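Local coordinates for caspase recruitment domain-containing protein 19 (Homo sapiens, PDB 4FH0) that associates with BCL10 through CARD-CARD interaction and plays a role in inhibiting BCL10-induced activation of NF-kappa-B, at residues A[6-12]-A[70-75]. The protein carries 2 engineered substitutions. Residues are numbered along the deposited sequence; the frame is centred on the assembly and turned at random. Where two conformers were deposited one is given.
Sequences TYCDRLV and LQRSGE. With SO4 (sulfate ion), chain C.
The N-terminus of helix 7-18 in this caspase recruitment domain, an all-helical fold, is gripped by the carboxylate of Glu75 from the junction of helices 59-73 and 75-88. Both oxygens are used, each on its syn side but with the amides tilted 23° and 33° out of the carboxylate plane: OE2 of Glu75 accepts from Tyr7 N at 2.7 Å and OE1 of Glu75 from Cys8 N at 3.1 Å, along nearly straight N-H paths. With CG anti to the backbone N and a bend at chi2, 71°, the Glu75 chain turns back to meet the first turn. Asp9 N, the next amide, is taken by OG1 of the N-cap residue Thr6, in a capping box completed by Thr6 N and Asp9 OD2. Cys8, which can form a redox-active disulfide with Cys78, rests its sulfur, in one of two conformers, beside the Gly74-Glu75 backbone. One turn on, Leu11 CD2 packs against Leu70 CB (3.8 Å), Phe81 of helix 75-88 touching both leucines, while Val12 CG2 meets the Gln71 amide at CD. On the flank, Tyr7 OH and Arg10 hold a sulfate, probably from the crystallisation liquor. Were Glu75 cut back to an alanine, the amides of Tyr7 and Cys8 would probably lose their acceptors and the helix start its tie to the interhelix junction. A negative charge set against the positive end of the helix dipole is likely to stabilise both the first turn and the carboxylate's ionised form.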
# COMPACT_ATOMS: atom_id res chain seq x y z
N THR A 6 4.87 13.07 -9.17
CA THR A 6 4.16 11.91 -9.71
C THR A 6 3.72 11.06 -8.53
O THR A 6 4.22 11.22 -7.43
CB THR A 6 5.06 11.06 -10.63
OG1 THR A 6 6.05 10.39 -9.85
CG2 THR A 6 5.72 11.92 -11.70
N TYR A 7 2.76 10.16 -8.72
CA TYR A 7 2.38 9.28 -7.63
C TYR A 7 3.53 8.41 -7.16
O TYR A 7 3.59 8.08 -5.99
CB TYR A 7 1.20 8.40 -7.99
CG TYR A 7 -0.11 9.09 -7.85
CD1 TYR A 7 -0.68 9.27 -6.60
CD2 TYR A 7 -0.80 9.55 -8.95
CE1 TYR A 7 -1.86 9.88 -6.44
CE2 TYR A 7 -2.03 10.19 -8.80
CZ TYR A 7 -2.55 10.34 -7.53
OH TYR A 7 -3.76 10.95 -7.32
N CYS A 8 4.42 7.99 -8.06
CA CYS A 8 5.64 7.24 -7.70
C CYS A 8 6.52 8.06 -6.79
O CYS A 8 7.04 7.59 -5.79
CB CYS A 8 6.47 6.87 -8.94
SG CYS A 8 5.73 5.64 -10.02
N ASP A 9 6.72 9.32 -7.15
CA ASP A 9 7.52 10.21 -6.29
C ASP A 9 6.87 10.38 -4.92
O ASP A 9 7.54 10.36 -3.89
CB ASP A 9 7.72 11.61 -6.89
CG ASP A 9 8.46 11.62 -8.17
OD1 ASP A 9 9.47 10.90 -8.30
OD2 ASP A 9 8.01 12.38 -9.07
N ARG A 10 5.55 10.53 -4.91
CA ARG A 10 4.85 10.67 -3.64
C ARG A 10 5.06 9.43 -2.78
O ARG A 10 5.34 9.53 -1.58
CB ARG A 10 3.35 10.90 -3.87
CG ARG A 10 3.05 12.27 -4.46
CD ARG A 10 1.56 12.53 -4.57
NE ARG A 10 0.94 12.52 -3.26
CZ ARG A 10 -0.35 12.34 -3.02
NH1 ARG A 10 -1.22 12.18 -4.01
NH2 ARG A 10 -0.77 12.33 -1.77
N LEU A 11 4.93 8.26 -3.38
CA LEU A 11 5.05 7.02 -2.61
C LEU A 11 6.45 6.87 -2.03
O LEU A 11 6.61 6.45 -0.87
CB LEU A 11 4.67 5.80 -3.44
CG LEU A 11 4.41 4.54 -2.59
CD1 LEU A 11 3.30 4.77 -1.57
CD2 LEU A 11 4.10 3.36 -3.47
N VAL A 12 7.47 7.19 -2.82
CA VAL A 12 8.83 7.16 -2.30
C VAL A 12 8.95 8.09 -1.11
O VAL A 12 9.50 7.72 -0.08
CB VAL A 12 9.84 7.55 -3.41
CG1 VAL A 12 11.22 7.91 -2.80
CG2 VAL A 12 9.96 6.42 -4.41
N LEU A 70 5.17 -1.69 -5.59
CA LEU A 70 4.42 -0.63 -6.25
C LEU A 70 5.35 0.36 -6.92
O LEU A 70 5.09 0.80 -8.04
CB LEU A 70 3.52 0.08 -5.25
CG LEU A 70 2.42 -0.76 -4.60
CD1 LEU A 70 1.88 -0.04 -3.39
CD2 LEU A 70 1.31 -1.06 -5.60
N GLN A 71 6.43 0.74 -6.24
CA GLN A 71 7.38 1.68 -6.82
C GLN A 71 7.99 1.15 -8.10
O GLN A 71 8.22 1.93 -9.05
CB GLN A 71 8.48 2.05 -5.81
CG GLN A 71 7.93 2.84 -4.61
CD GLN A 71 8.86 2.90 -3.42
OE1 GLN A 71 10.03 2.58 -3.51
NE2 GLN A 71 8.34 3.35 -2.30
N ARG A 72 8.27 -0.15 -8.16
CA ARG A 72 8.87 -0.71 -9.38
C ARG A 72 7.85 -0.89 -10.51
O ARG A 72 8.21 -0.86 -11.70
CB ARG A 72 9.63 -2.03 -9.08
CG ARG A 72 8.81 -3.29 -8.88
CD ARG A 72 9.71 -4.56 -8.77
NE ARG A 72 10.66 -4.47 -7.65
CZ ARG A 72 10.48 -4.97 -6.43
NH1 ARG A 72 9.38 -5.64 -6.12
NH2 ARG A 72 11.41 -4.80 -5.50
N SER A 73 6.59 -1.01 -10.17
CA SER A 73 5.52 -1.28 -11.09
C SER A 73 4.94 -0.07 -11.71
O SER A 73 4.17 -0.19 -12.58
CB SER A 73 4.39 -2.01 -10.39
OG SER A 73 4.77 -3.24 -9.95
N GLY A 74 5.24 1.10 -11.22
CA GLY A 74 4.92 2.32 -11.92
C GLY A 74 3.75 3.18 -11.43
O GLY A 74 3.11 2.90 -10.42
N GLU A 75 3.49 4.23 -12.20
CA GLU A 75 2.60 5.33 -11.82
C GLU A 75 1.17 4.88 -11.54
O GLU A 75 0.58 5.27 -10.53
CB GLU A 75 2.61 6.39 -12.92
CG GLU A 75 1.82 7.63 -12.60
CD GLU A 75 2.47 8.49 -11.54
OE1 GLU A 75 3.54 8.10 -11.00
OE2 GLU A 75 1.90 9.56 -11.26
S SO4 C . -4.68 11.15 -3.20
O1 SO4 C . -3.56 11.05 -2.26
O2 SO4 C . -4.17 11.57 -4.51
O3 SO4 C . -5.39 9.88 -3.29
O4 SO4 C . -5.63 12.16 -2.72